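Local coordinates for CRISPR-associated protein, Cse2 family (Thermobifida fusca, PDB 4H79) that probably binds nucleic acid as the Cse2 (CasB) subunit of the type I-E CRISPR Cascade complex, at residues T179-G182 / A183-R187. Numbering follows the deposited sequence.
Sequences TPQG and AQRVR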
loop_
_atom_site.group_PDB
_atom_site.type_symbol
_atom_site.label_atom_id
_atom_site.label_comp_id
_atom_site.label_asym_id
_atom_site.label_seq_id
_atom_site.Cartn_x
_atom_site.Cartn_y
_atom_site.Cartn_z
ATOM N N THR A 179 -10.901 -12.443 -2.996
ATOM C CA THR A 179 -12.097 -13.070 -3.664
ATOM C C THR A 179 -12.353 -12.353 -4.995
ATOM O O THR A 179 -12.004 -11.168 -5.143
ATOM C CB THR A 179 -13.387 -13.043 -2.774
ATOM O OG1 THR A 179 -13.897 -11.696 -2.677
ATOM C CG2 THR A 179 -13.166 -13.715 -1.315
ATOM N N PRO A 180 -12.951 -13.040 -5.980
ATOM C CA PRO A 180 -13.233 -12.316 -7.245
ATOM C C PRO A 180 -14.138 -11.104 -7.014
ATOM O O PRO A 180 -13.931 -10.026 -7.598
ATOM C CB PRO A 180 -13.961 -13.367 -8.105
ATOM C CG PRO A 180 -13.542 -14.675 -7.512
ATOM C CD PRO A 180 -13.374 -14.459 -6.038
ATOM N N GLN A 181 -15.132 -11.274 -6.151
ATOM C CA GLN A 181 -16.037 -10.155 -5.886
ATOM C C GLN A 181 -15.343 -8.976 -5.152
ATOM O O GLN A 181 -15.582 -7.788 -5.461
ATOM C CB GLN A 181 -17.250 -10.639 -5.118
ATOM C CG GLN A 181 -18.142 -9.514 -4.633
ATOM C CD GLN A 181 -19.478 -10.025 -4.135
ATOM O OE1 GLN A 181 -20.265 -10.598 -4.900
ATOM N NE2 GLN A 181 -19.746 -9.820 -2.849
ATOM N N GLY A 182 -14.475 -9.285 -4.202
ATOM C CA GLY A 182 -13.665 -8.225 -3.578
ATOM C C GLY A 182 -12.731 -7.527 -4.558
ATOM O O GLY A 182 -12.619 -6.311 -4.521
ATOM N N ALA A 183 -12.054 -8.268 -5.442
ATOM C CA ALA A 183 -11.205 -7.670 -6.494
ATOM C C ALA A 183 -11.979 -6.676 -7.418
ATOM O O ALA A 183 -11.464 -5.592 -7.794
ATOM C CB ALA A 183 -10.553 -8.769 -7.337
ATOM N N GLN A 184 -13.178 -7.048 -7.813
ATOM C CA GLN A 184 -14.035 -6.171 -8.610
ATOM C C GLN A 184 -14.338 -4.881 -7.824
ATOM O O GLN A 184 -14.347 -3.792 -8.407
ATOM C CB GLN A 184 -15.371 -6.865 -8.999
ATOM C CG GLN A 184 -16.426 -5.861 -9.506
ATOM C CD GLN A 184 -17.663 -6.540 -10.027
ATOM O OE1 GLN A 184 -17.600 -7.658 -10.523
ATOM N NE2 GLN A 184 -18.816 -5.859 -9.950
ATOM N N ARG A 185 -14.642 -5.020 -6.530
ATOM C CA ARG A 185 -14.958 -3.858 -5.721
ATOM C C ARG A 185 -13.727 -2.946 -5.629
ATOM O O ARG A 185 -13.823 -1.713 -5.730
ATOM C CB ARG A 185 -15.415 -4.292 -4.356
ATOM C CG ARG A 185 -16.800 -4.947 -4.353
ATOM C CD ARG A 185 -17.308 -4.994 -2.920
ATOM N NE ARG A 185 -18.675 -5.463 -2.917
ATOM C CZ ARG A 185 -19.029 -6.662 -2.489
ATOM N NH1 ARG A 185 -18.112 -7.507 -2.005
ATOM N NH2 ARG A 185 -20.294 -7.000 -2.540
ATOM N N VAL A 186 -12.549 -3.534 -5.486
ATOM C CA VAL A 186 -11.320 -2.722 -5.451
ATOM C C VAL A 186 -11.013 -2.022 -6.781
ATOM O O VAL A 186 -10.697 -0.826 -6.821
ATOM C CB VAL A 186 -10.103 -3.546 -4.982
ATOM C CG1 VAL A 186 -8.827 -2.683 -5.099
ATOM C CG2 VAL A 186 -10.352 -4.005 -3.509
ATOM N N ARG A 187 -11.087 -2.762 -7.890
ATOM C CA ARG A 187 -10.936 -2.140 -9.242
ATOM C C ARG A 187 -11.932 -0.987 -9.438
ATOM O O ARG A 187 -11.565 0.110 -9.981
ATOM C CB ARG A 187 -11.158 -3.189 -10.338
ATOM C CG ARG A 187 -9.972 -4.139 -10.518
ATOM C CD ARG A 187 -10.110 -4.914 -11.846
ATOM N NE ARG A 187 -11.354 -5.763 -11.943
ATOM C CZ ARG A 187 -11.441 -6.986 -11.454
ATOM N NH1 ARG A 187 -10.381 -7.527 -10.835
ATOM N NH2 ARG A 187 -12.559 -7.673 -11.576
HETATM O O HOH W 1 -12.987 -10.340 -9.942
#
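Ala183 N donates to Thr179 O at 2.9 Å in the first turn of helix 180-195. Gln184 N bonds to Pro180 O, Arg185 N to Gln181 O and Val186 N to Gly182 O in the same i to i+4 pattern.

The helix begins with an N-cap. Thr179 OG1 accepts from Gly182 N at 2.9 Å, which satisfies a first-turn N-H that has no earlier helical carbonyl to bond. The positive chi1 of Thr179 (71°) turns the hydroxyl toward that N-H. Pro180 follows as the first helical residue, where the missing N-H costs no helical bond. This is the last helix of the all-helical Cse2 chain. On its inner side Ala183 and Val186 rest on Phe177, and Val186 also touches Gln173 and Gln176 of helix 167-176.

On the exposed side Gln181 and Arg185 meet one turn apart. Gln181 CG lies over one face of the Arg185 guanidinium, 3.3 Å from Arg185 NH1. The amide plane of Gln181 stands 80° from the guanidinium plane, so the two flat groups do not stack. Arg185 has CG anti to its carbonyl carbon (chi1 -71°), which sends the extended chain back past Gln181 O; Arg185 CG comes within 3.3 Å of that oxygen.

A water joins the two segments on another side of the helix. It donates to Pro180 O at a short, somewhat doubtful 2.5 Å; the carbonyl also accepts from Gln184 N. The same water accepts from Arg187 NH2 at 3.2 Å and lies at the edge of the guanidinium, in its plane. Ala183 O and Gln184 CA lie against one face of that guanidinium, toward its rim, and Arg187 NH1 is hydrogen-bonded to Gly139 O.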